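Local coordinates for protein heroin esterase (PDB 1LZL) that probably hydrolyses the acetyl ester groups of heroin and related acetyl esters, as an alpha/beta-hydrolase-fold esterase of Rhodococcus, at residues K66-N74 / A95-A106; V79-F90 / G110-A121. All coordinates share one frame; numbering follows the deposited sequence.

Contact 1: residues K66-N74 / A95-A106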
loop_
_atom_site.group_PDB
_atom_site.type_symbol
_atom_site.label_atom_id
_atom_site.label_comp_id
_atom_site.label_asym_id
_atom_site.label_seq_id
_atom_site.Cartn_x
_atom_site.Cartn_y
_atom_site.Cartn_z
ATOM N N LYS A 66 -14.118 -1.871 -8.820
ATOM C CA LYS A 66 -14.477 -3.077 -8.065
ATOM C C LYS A 66 -13.646 -3.199 -6.773
ATOM O O LYS A 66 -12.523 -2.746 -6.691
ATOM C CB LYS A 66 -14.258 -4.356 -8.862
ATOM C CG LYS A 66 -14.983 -4.296 -10.210
ATOM C CD LYS A 66 -16.500 -4.163 -10.056
ATOM C CE LYS A 66 -17.212 -4.302 -11.402
ATOM N NZ LYS A 66 -18.657 -3.928 -11.298
ATOM N N ILE A 67 -14.269 -3.811 -5.770
ATOM C CA ILE A 67 -13.709 -4.037 -4.462
ATOM C C ILE A 67 -13.849 -5.523 -4.122
ATOM O O ILE A 67 -14.956 -6.077 -4.174
ATOM C CB ILE A 67 -14.427 -3.194 -3.397
ATOM C CG1 ILE A 67 -14.260 -1.699 -3.703
ATOM C CG2 ILE A 67 -13.957 -3.560 -1.996
ATOM C CD1 ILE A 67 -15.186 -0.858 -2.815
ATOM N N ARG A 68 -12.755 -6.160 -3.764
ATOM C CA ARG A 68 -12.803 -7.523 -3.230
ATOM C C ARG A 68 -13.036 -7.380 -1.734
ATOM O O ARG A 68 -12.142 -6.985 -0.971
ATOM C CB ARG A 68 -11.515 -8.279 -3.514
ATOM C CG ARG A 68 -11.216 -8.408 -4.996
ATOM C CD ARG A 68 -9.941 -9.119 -5.315
ATOM N NE ARG A 68 -9.812 -10.549 -5.036
ATOM C CZ ARG A 68 -10.361 -11.503 -5.760
ATOM N NH1 ARG A 68 -11.121 -11.202 -6.809
ATOM N NH2 ARG A 68 -10.121 -12.745 -5.395
ATOM N N PHE A 69 -14.248 -7.701 -1.309
ATOM C CA PHE A 69 -14.726 -7.405 0.045
ATOM C C PHE A 69 -14.760 -8.697 0.838
ATOM O O PHE A 69 -15.573 -9.621 0.593
ATOM C CB PHE A 69 -16.097 -6.745 -0.063
ATOM C CG PHE A 69 -16.660 -6.270 1.262
ATOM C CD1 PHE A 69 -15.952 -5.348 2.012
ATOM C CD2 PHE A 69 -17.893 -6.707 1.745
ATOM C CE1 PHE A 69 -16.437 -4.842 3.220
ATOM C CE2 PHE A 69 -18.389 -6.245 2.954
ATOM C CZ PHE A 69 -17.645 -5.333 3.698
ATOM N N VAL A 70 -13.838 -8.802 1.767
ATOM C CA VAL A 70 -13.545 -9.954 2.595
ATOM C C VAL A 70 -14.177 -9.762 3.959
ATOM O O VAL A 70 -13.920 -8.754 4.651
ATOM C CB VAL A 70 -12.035 -10.211 2.718
ATOM C CG1 VAL A 70 -11.763 -11.544 3.440
ATOM C CG2 VAL A 70 -11.365 -10.211 1.341
ATOM N N THR A 71 -15.023 -10.712 4.346
ATOM C CA THR A 71 -15.649 -10.592 5.673
ATOM C C THR A 71 -15.446 -11.854 6.505
ATOM O O THR A 71 -15.370 -12.979 6.006
ATOM C CB THR A 71 -17.143 -10.259 5.551
ATOM O OG1 THR A 71 -17.734 -11.223 4.659
ATOM C CG2 THR A 71 -17.348 -8.897 4.896
ATOM N N PRO A 72 -15.314 -11.724 7.803
ATOM C CA PRO A 72 -15.109 -12.930 8.607
ATOM C C PRO A 72 -16.440 -13.654 8.798
ATOM O O PRO A 72 -17.471 -13.002 8.932
ATOM C CB PRO A 72 -14.643 -12.353 9.936
ATOM C CG PRO A 72 -15.165 -10.966 9.991
ATOM C CD PRO A 72 -15.320 -10.459 8.604
ATOM N N ASP A 73 -16.470 -14.966 8.807
ATOM C CA ASP A 73 -17.761 -15.654 9.018
ATOM C C ASP A 73 -18.208 -15.557 10.472
ATOM O O ASP A 73 -17.400 -15.303 11.371
ATOM C CB ASP A 73 -17.629 -17.115 8.594
ATOM C CG ASP A 73 -17.267 -17.269 7.123
ATOM O OD1 ASP A 73 -17.453 -16.337 6.305
ATOM O OD2 ASP A 73 -16.792 -18.386 6.796
ATOM N N ASN A 74 -19.471 -15.756 10.808
ATOM C CA ASN A 74 -19.910 -15.831 12.200
ATOM C C ASN A 74 -19.761 -14.505 12.914
ATOM O O ASN A 74 -19.372 -14.514 14.096
ATOM C CB ASN A 74 -19.072 -16.771 13.070
ATOM C CG ASN A 74 -19.358 -18.237 12.997
ATOM O OD1 ASN A 74 -18.943 -18.875 12.022
ATOM N ND2 ASN A 74 -20.034 -18.761 14.011
ATOM N N ALA A 95 -5.738 -6.398 -7.455
ATOM C CA ALA A 95 -6.243 -6.560 -6.098
ATOM C C ALA A 95 -6.110 -7.997 -5.636
ATOM O O ALA A 95 -5.760 -8.173 -4.460
ATOM C CB ALA A 95 -7.698 -6.105 -5.977
ATOM N N GLU A 96 -6.351 -8.986 -6.500
ATOM C CA GLU A 96 -6.306 -10.360 -5.945
ATOM C C GLU A 96 -4.931 -10.711 -5.401
ATOM O O GLU A 96 -4.758 -11.590 -4.547
ATOM C CB GLU A 96 -6.718 -11.328 -7.064
ATOM C CG GLU A 96 -6.837 -12.770 -6.667
ATOM C CD GLU A 96 -6.780 -13.685 -7.884
ATOM O OE1 GLU A 96 -6.713 -13.205 -9.046
ATOM O OE2 GLU A 96 -6.817 -14.917 -7.631
ATOM N N SER A 97 -3.886 -10.067 -5.881
ATOM C CA SER A 97 -2.534 -10.364 -5.404
ATOM C C SER A 97 -2.430 -10.086 -3.905
ATOM O O SER A 97 -1.529 -10.680 -3.290
ATOM C CB SER A 97 -1.461 -9.600 -6.195
ATOM O OG SER A 97 -1.500 -8.214 -5.877
ATOM N N SER A 98 -3.308 -9.256 -3.335
ATOM C CA SER A 98 -3.295 -9.020 -1.892
ATOM C C SER A 98 -4.303 -9.878 -1.136
ATOM O O SER A 98 -4.460 -9.684 0.088
ATOM C CB SER A 98 -3.560 -7.546 -1.596
ATOM O OG SER A 98 -2.522 -6.697 -1.982
ATOM N N ASP A 99 -4.955 -10.815 -1.803
ATOM C CA ASP A 99 -5.871 -11.677 -1.047
ATOM C C ASP A 99 -5.243 -12.345 0.176
ATOM O O ASP A 99 -5.924 -12.369 1.209
ATOM C CB ASP A 99 -6.423 -12.776 -1.964
ATOM C CG ASP A 99 -7.570 -12.398 -2.855
ATOM O OD1 ASP A 99 -8.059 -11.235 -2.851
ATOM O OD2 ASP A 99 -8.066 -13.278 -3.608
ATOM N N PRO A 100 -4.007 -12.820 0.168
ATOM C CA PRO A 100 -3.473 -13.474 1.384
ATOM C C PRO A 100 -3.554 -12.601 2.624
ATOM O O PRO A 100 -4.063 -12.995 3.672
ATOM C CB PRO A 100 -2.026 -13.792 0.984
ATOM C CG PRO A 100 -2.106 -14.033 -0.502
ATOM C CD PRO A 100 -3.027 -12.909 -0.942
ATOM N N PHE A 101 -3.103 -11.357 2.488
ATOM C CA PHE A 101 -3.112 -10.425 3.621
ATOM C C PHE A 101 -4.539 -10.075 4.015
ATOM O O PHE A 101 -4.859 -9.987 5.208
ATOM C CB PHE A 101 -2.306 -9.148 3.294
ATOM C CG PHE A 101 -2.272 -8.151 4.452
ATOM C CD1 PHE A 101 -1.730 -8.548 5.681
ATOM C CD2 PHE A 101 -2.809 -6.872 4.298
ATOM C CE1 PHE A 101 -1.719 -7.634 6.744
ATOM C CE2 PHE A 101 -2.747 -5.935 5.336
ATOM C CZ PHE A 101 -2.206 -6.346 6.560
ATOM N N CYS A 102 -5.404 -9.840 3.029
ATOM C CA CYS A 102 -6.779 -9.420 3.371
ATOM C C CYS A 102 -7.525 -10.543 4.105
ATOM O O CYS A 102 -8.278 -10.297 5.041
ATOM C CB CYS A 102 -7.502 -8.974 2.090
ATOM S SG CYS A 102 -6.739 -7.463 1.417
ATOM N N VAL A 103 -7.293 -11.792 3.648
ATOM C CA VAL A 103 -7.882 -12.926 4.364
ATOM C C VAL A 103 -7.338 -12.989 5.789
ATOM O O VAL A 103 -8.070 -13.214 6.763
ATOM C CB VAL A 103 -7.580 -14.218 3.591
ATOM C CG1 VAL A 103 -7.837 -15.464 4.436
ATOM C CG2 VAL A 103 -8.434 -14.246 2.324
ATOM N N GLU A 104 -6.018 -12.784 5.929
ATOM C CA GLU A 104 -5.419 -12.820 7.273
ATOM C C GLU A 104 -6.064 -11.847 8.242
ATOM O O GLU A 104 -6.390 -12.132 9.407
ATOM C CB GLU A 104 -3.884 -12.580 7.167
ATOM C CG GLU A 104 -3.210 -12.827 8.518
ATOM C CD GLU A 104 -1.705 -12.673 8.561
ATOM O OE1 GLU A 104 -1.188 -11.930 7.685
ATOM O OE2 GLU A 104 -1.016 -13.263 9.454
ATOM N N VAL A 105 -6.246 -10.613 7.751
ATOM C CA VAL A 105 -6.843 -9.567 8.605
ATOM C C VAL A 105 -8.282 -9.962 8.978
ATOM O O VAL A 105 -8.676 -9.849 10.139
ATOM C CB VAL A 105 -6.796 -8.227 7.845
ATOM C CG1 VAL A 105 -7.695 -7.200 8.495
ATOM C CG2 VAL A 105 -5.331 -7.765 7.750
ATOM N N ALA A 106 -9.048 -10.419 7.978
ATOM C CA ALA A 106 -10.447 -10.750 8.274
ATOM C C ALA A 106 -10.522 -11.920 9.242
ATOM O O ALA A 106 -11.261 -11.941 10.214
ATOM C CB ALA A 106 -11.209 -11.086 7.008
#
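Arg68 and Asp99 are joined by a bidentate, side-on salt bridge that ties strand 66-72 to the first turn of helix 99-106. Arg68 NE donates to Asp99 OD1 at 2.9 Å in an almost straight bond (N-H...O 173°), while Arg68 NH2 reaches Asp99 OD2 at 2.8 Å. Each carboxylate oxygen offers its syn lone pair, and the two flat groups are nearly coplanar, 20° apart. Two bonds to two different atoms fix the rotation of the guanidinium, whose chain gets there by bending at chi3. Glu96 adds a looser charge interaction: its carboxylate oxygen OE2 stays 4.5 Å from Arg68 NH2, well out of the guanidinium plane, with no N-H aimed at it. Together the two carboxylates probably offset the charge of the arginine.

Apolar packing accompanies the ion pair. The CB and CG methylenes of Glu96 lie over one guanidinium face, CG being 3.5 Å from Arg68 NH2, and the methyl of Ala95 meets Arg68 CD. Further along the strand Val70 points at the helix and splits its branches: CG1, anti to the backbone N, presses on Ala106 CB at 3.6 Å and more loosely on Val103, whereas CG2 faces Cys102 CB at 4.1 Å. Pro72 closes this end, its CB 3.4 Å from the carbonyl O of Ala106.

Strand and helix run in similar directions, their axes 30° apart and 7.8 Å at closest approach, because strand 65-72 is antiparallel to its neighbour 112-116, the strand that follows the helix in the chain. Strand 65-72 is hydrogen-bonded between strands 49-56 and 112-116, and helix 99-109 also covers Val113 of the latter; Leu41 of helix 26-41 packs on Glu96.

Contact 2: residues V79-F90 / G110-A121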
loop_
_atom_site.group_PDB
_atom_site.type_symbol
_atom_site.label_atom_id
_atom_site.label_comp_id
_atom_site.label_asym_id
_atom_site.label_seq_id
_atom_site.Cartn_x
_atom_site.Cartn_y
_atom_site.Cartn_z
ATOM N N VAL A 79 -18.587 -4.244 12.038
ATOM C CA VAL A 79 -17.177 -4.431 12.400
ATOM C C VAL A 79 -16.323 -3.351 11.762
ATOM O O VAL A 79 -16.786 -2.736 10.791
ATOM C CB VAL A 79 -16.622 -5.781 11.941
ATOM C CG1 VAL A 79 -17.245 -6.915 12.769
ATOM C CG2 VAL A 79 -16.893 -5.976 10.450
ATOM N N PRO A 80 -15.130 -3.113 12.276
ATOM C CA PRO A 80 -14.221 -2.186 11.575
ATOM C C PRO A 80 -13.893 -2.693 10.175
ATOM O O PRO A 80 -14.040 -3.894 9.881
ATOM C CB PRO A 80 -12.934 -2.223 12.434
ATOM C CG PRO A 80 -13.387 -2.656 13.792
ATOM C CD PRO A 80 -14.526 -3.642 13.511
ATOM N N VAL A 81 -13.421 -1.764 9.320
ATOM C CA VAL A 81 -13.025 -2.160 7.972
ATOM C C VAL A 81 -11.647 -1.579 7.635
ATOM O O VAL A 81 -11.353 -0.451 8.009
ATOM C CB VAL A 81 -14.054 -1.715 6.937
ATOM C CG1 VAL A 81 -14.222 -0.197 6.933
ATOM C CG2 VAL A 81 -13.704 -2.220 5.524
ATOM N N LEU A 82 -10.835 -2.350 6.923
ATOM C CA LEU A 82 -9.575 -1.891 6.369
ATOM C C LEU A 82 -9.790 -1.712 4.865
ATOM O O LEU A 82 -10.086 -2.710 4.198
ATOM C CB LEU A 82 -8.465 -2.901 6.631
ATOM C CG LEU A 82 -7.128 -2.676 5.891
ATOM C CD1 LEU A 82 -6.476 -1.356 6.320
ATOM C CD2 LEU A 82 -6.232 -3.892 6.141
ATOM N N LEU A 83 -9.634 -0.503 4.352
ATOM C CA LEU A 83 -9.576 -0.292 2.898
ATOM C C LEU A 83 -8.127 -0.579 2.527
ATOM O O LEU A 83 -7.223 0.066 3.047
ATOM C CB LEU A 83 -9.998 1.143 2.570
ATOM C CG LEU A 83 -10.091 1.481 1.085
ATOM C CD1 LEU A 83 -11.376 1.005 0.478
ATOM C CD2 LEU A 83 -10.016 2.997 0.837
ATOM N N TRP A 84 -7.870 -1.553 1.663
ATOM C CA TRP A 84 -6.528 -1.982 1.360
ATOM C C TRP A 84 -6.215 -1.742 -0.111
ATOM O O TRP A 84 -7.080 -1.962 -0.972
ATOM C CB TRP A 84 -6.378 -3.515 1.643
ATOM C CG TRP A 84 -4.963 -3.933 1.326
ATOM C CD1 TRP A 84 -4.542 -4.663 0.272
ATOM C CD2 TRP A 84 -3.821 -3.590 2.103
ATOM N NE1 TRP A 84 -3.187 -4.817 0.335
ATOM C CE2 TRP A 84 -2.718 -4.177 1.446
ATOM C CE3 TRP A 84 -3.593 -2.876 3.277
ATOM C CZ2 TRP A 84 -1.405 -4.070 1.908
ATOM C CZ3 TRP A 84 -2.286 -2.756 3.757
ATOM C CH2 TRP A 84 -1.200 -3.360 3.068
ATOM N N ILE A 85 -4.994 -1.313 -0.394
ATOM C CA ILE A 85 -4.581 -0.934 -1.742
ATOM C C ILE A 85 -3.261 -1.614 -2.050
ATOM O O ILE A 85 -2.207 -1.399 -1.412
ATOM C CB ILE A 85 -4.448 0.610 -1.823
ATOM C CG1 ILE A 85 -5.726 1.300 -1.298
ATOM C CG2 ILE A 85 -4.101 1.043 -3.224
ATOM C CD1 ILE A 85 -5.537 2.796 -1.052
ATOM N N HIS A 86 -3.278 -2.479 -3.072
ATOM C CA HIS A 86 -2.111 -3.275 -3.413
ATOM C C HIS A 86 -1.015 -2.426 -4.054
ATOM O O HIS A 86 -1.254 -1.323 -4.502
ATOM C CB HIS A 86 -2.461 -4.390 -4.394
ATOM C CG HIS A 86 -2.775 -3.913 -5.785
ATOM N ND1 HIS A 86 -1.805 -3.658 -6.725
ATOM C CD2 HIS A 86 -3.976 -3.710 -6.436
ATOM C CE1 HIS A 86 -2.350 -3.271 -7.863
ATOM N NE2 HIS A 86 -3.662 -3.294 -7.741
ATOM N N GLY A 87 0.210 -3.044 -4.030
ATOM C CA GLY A 87 1.338 -2.356 -4.611
ATOM C C GLY A 87 1.680 -2.742 -6.029
ATOM O O GLY A 87 0.835 -3.341 -6.718
ATOM N N GLY A 88 2.866 -2.397 -6.509
ATOM C CA GLY A 88 3.189 -2.689 -7.922
ATOM C C GLY A 88 3.632 -1.449 -8.658
ATOM O O GLY A 88 3.544 -1.334 -9.905
ATOM N N GLY A 89 4.195 -0.461 -7.963
ATOM C CA GLY A 89 4.775 0.675 -8.628
ATOM C C GLY A 89 3.826 1.509 -9.467
ATOM O O GLY A 89 4.282 2.263 -10.336
ATOM N N PHE A 90 2.531 1.453 -9.182
ATOM C CA PHE A 90 1.457 2.194 -9.887
ATOM C C PHE A 90 1.132 1.539 -11.224
ATOM O O PHE A 90 0.094 1.904 -11.825
ATOM C CB PHE A 90 1.747 3.684 -10.117
ATOM C CG PHE A 90 2.068 4.469 -8.856
ATOM C CD1 PHE A 90 1.121 4.672 -7.861
ATOM C CD2 PHE A 90 3.322 5.011 -8.637
ATOM C CE1 PHE A 90 1.437 5.389 -6.707
ATOM C CE2 PHE A 90 3.653 5.747 -7.506
ATOM C CZ PHE A 90 2.697 5.939 -6.512
ATOM N N GLY A 110 -11.123 -10.289 12.671
ATOM C CA GLY A 110 -12.572 -10.175 12.642
ATOM C C GLY A 110 -13.084 -8.874 12.059
ATOM O O GLY A 110 -14.153 -8.344 12.355
ATOM N N PHE A 111 -12.277 -8.306 11.159
ATOM C CA PHE A 111 -12.508 -7.029 10.503
ATOM C C PHE A 111 -12.862 -7.312 9.036
ATOM O O PHE A 111 -12.336 -8.256 8.432
ATOM C CB PHE A 111 -11.302 -6.098 10.562
ATOM C CG PHE A 111 -10.858 -5.615 11.930
ATOM C CD1 PHE A 111 -11.629 -5.824 13.067
ATOM C CD2 PHE A 111 -9.623 -4.961 12.057
ATOM C CE1 PHE A 111 -11.148 -5.367 14.281
ATOM C CE2 PHE A 111 -9.150 -4.472 13.262
ATOM C CZ PHE A 111 -9.944 -4.698 14.385
ATOM N N ALA A 112 -13.748 -6.478 8.486
ATOM C CA ALA A 112 -13.950 -6.493 7.038
ATOM C C ALA A 112 -12.758 -5.860 6.339
ATOM O O ALA A 112 -12.048 -5.025 6.901
ATOM C CB ALA A 112 -15.222 -5.734 6.697
ATOM N N VAL A 113 -12.521 -6.306 5.103
ATOM C CA VAL A 113 -11.437 -5.736 4.317
ATOM C C VAL A 113 -11.972 -5.421 2.934
ATOM O O VAL A 113 -12.529 -6.282 2.243
ATOM C CB VAL A 113 -10.239 -6.687 4.234
ATOM C CG1 VAL A 113 -9.157 -6.000 3.401
ATOM C CG2 VAL A 113 -9.712 -7.090 5.607
ATOM N N ALA A 114 -11.815 -4.163 2.536
ATOM C CA ALA A 114 -12.261 -3.700 1.211
ATOM C C ALA A 114 -10.999 -3.532 0.367
ATOM O O ALA A 114 -10.305 -2.513 0.514
ATOM C CB ALA A 114 -13.045 -2.401 1.354
ATOM N N ASN A 115 -10.662 -4.532 -0.425
ATOM C CA ASN A 115 -9.440 -4.551 -1.234
ATOM C C ASN A 115 -9.697 -3.974 -2.615
ATOM O O ASN A 115 -10.477 -4.518 -3.407
ATOM C CB ASN A 115 -9.048 -6.019 -1.268
ATOM C CG ASN A 115 -7.783 -6.332 -2.013
ATOM O OD1 ASN A 115 -7.057 -5.402 -2.375
ATOM N ND2 ASN A 115 -7.525 -7.607 -2.284
ATOM N N VAL A 116 -9.096 -2.819 -2.905
ATOM C CA VAL A 116 -9.558 -1.998 -4.053
ATOM C C VAL A 116 -8.869 -2.292 -5.381
ATOM O O VAL A 116 -7.623 -2.263 -5.472
ATOM C CB VAL A 116 -9.353 -0.505 -3.722
ATOM C CG1 VAL A 116 -9.872 0.364 -4.863
ATOM C CG2 VAL A 116 -10.000 -0.076 -2.413
ATOM N N GLU A 117 -9.651 -2.553 -6.416
ATOM C CA GLU A 117 -9.117 -2.725 -7.782
ATOM C C GLU A 117 -9.008 -1.375 -8.467
ATOM O O GLU A 117 -9.905 -0.929 -9.180
ATOM C CB GLU A 117 -10.000 -3.677 -8.572
ATOM C CG GLU A 117 -9.348 -4.100 -9.892
ATOM C CD GLU A 117 -8.376 -5.218 -9.686
ATOM O OE1 GLU A 117 -7.202 -4.956 -9.393
ATOM O OE2 GLU A 117 -8.767 -6.390 -9.808
ATOM N N TYR A 118 -7.915 -0.645 -8.201
ATOM C CA TYR A 118 -7.728 0.633 -8.885
ATOM C C TYR A 118 -7.192 0.456 -10.286
ATOM O O TYR A 118 -6.563 -0.578 -10.614
ATOM C CB TYR A 118 -6.836 1.548 -8.053
ATOM C CG TYR A 118 -5.431 1.049 -7.771
ATOM C CD1 TYR A 118 -4.402 1.346 -8.661
ATOM C CD2 TYR A 118 -5.156 0.303 -6.644
ATOM C CE1 TYR A 118 -3.119 0.862 -8.369
ATOM C CE2 TYR A 118 -3.881 -0.176 -6.331
ATOM C CZ TYR A 118 -2.883 0.121 -7.220
ATOM O OH TYR A 118 -1.587 -0.302 -6.966
ATOM N N ARG A 119 -7.429 1.464 -11.116
ATOM C CA ARG A 119 -6.868 1.376 -12.469
ATOM C C ARG A 119 -5.360 1.612 -12.493
ATOM O O ARG A 119 -4.847 2.464 -11.766
ATOM C CB ARG A 119 -7.517 2.469 -13.321
ATOM C CG ARG A 119 -8.971 2.166 -13.679
ATOM C CD ARG A 119 -9.616 3.369 -14.378
ATOM N NE ARG A 119 -9.662 4.462 -13.380
ATOM C CZ ARG A 119 -9.993 5.708 -13.679
ATOM N NH1 ARG A 119 -10.304 6.033 -14.950
ATOM N NH2 ARG A 119 -10.002 6.663 -12.737
ATOM N N LEU A 120 -4.641 0.901 -13.328
ATOM C CA LEU A 120 -3.184 0.992 -13.407
ATOM C C LEU A 120 -2.728 2.040 -14.423
ATOM O O LEU A 120 -3.343 2.249 -15.496
ATOM C CB LEU A 120 -2.538 -0.343 -13.843
ATOM C CG LEU A 120 -2.802 -1.529 -12.915
ATOM C CD1 LEU A 120 -2.111 -2.734 -13.560
ATOM C CD2 LEU A 120 -2.280 -1.280 -11.523
ATOM N N ALA A 121 -1.601 2.651 -14.082
ATOM C CA ALA A 121 -0.838 3.457 -15.044
ATOM C C ALA A 121 0.047 2.573 -15.899
ATOM O O ALA A 121 0.336 1.453 -15.523
ATOM C CB ALA A 121 -0.005 4.464 -14.260
HETATM O O HOH W 1 -5.766 -3.521 -3.859
HETATM O O HOH W 2 -5.695 -2.772 -9.433
HETATM O O HOH W 3 0.691 -0.605 -8.586
HETATM O O HOH W 4 -1.890 3.307 -10.584
#
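The imidazole of His86 overlaps the ring of Tyr118 in an offset stack, centroids 4.4 Å apart and planes at 17°, just beyond the parallel strands 79-85 and 112-116 of a right-handed beta-alpha-beta crossover in the alpha/beta hydrolase sheet. Five backbone hydrogen bonds pair the strands, from Ala112 N to Pro80 O through to Val116 N to Trp84 O. On one face Leu83 CD1 presses tightly on Val116 CG2, at 3.4 Å; on the other Trp84 lies beside Val113 and meets Asn115 OD1 at its ring edge. Asn115 ND2 bonds to Ala95 O, and OD1 accepts from water 1, which also takes His86 N. Near the strand starts, Pro80 CB sits over the centre of the Phe111 ring in a CH-pi contact.

His86 ND1 donates in its ring plane to Gly87 O, fixing the imidazole's rotation, while water 2 links NE2 to Tyr118 O and Glu117 OE1, which also accepts from Ala95 N. His86 to Phe90 spell the HGGGF sequence of hormone-sensitive-lipase-like esterases, whose glycines probably form the oxyanion hole. Tyr118 braces its start: OH donates to His86 O at 2.7 Å, from above the carbonyl plane, and accepts from water 3.

Contacts 1 and 2, their centres 9 Å apart, share one beta-alpha-beta unit: contact 2 pairs its two strands, and contact 1 sets its helix, 99-109, against strand 65-72, the next strand of the sheet beyond 112-116. Arg68 N and Asn115 O, 2.8 Å apart, join the two through probable backbone hydrogen bonding. At the loop before the helix, Ala95 N donates to Glu117 OE1 (2.8 Å), tying the start of segment 95-106 to the carboxylate that water 2 also reaches. Contact 2 lies closer to the probable active site: Trp84 touches the likely nucleophile elbow around Ser160, and Gly87 adjoins the presumed Ser160-His290-Asp260 triad.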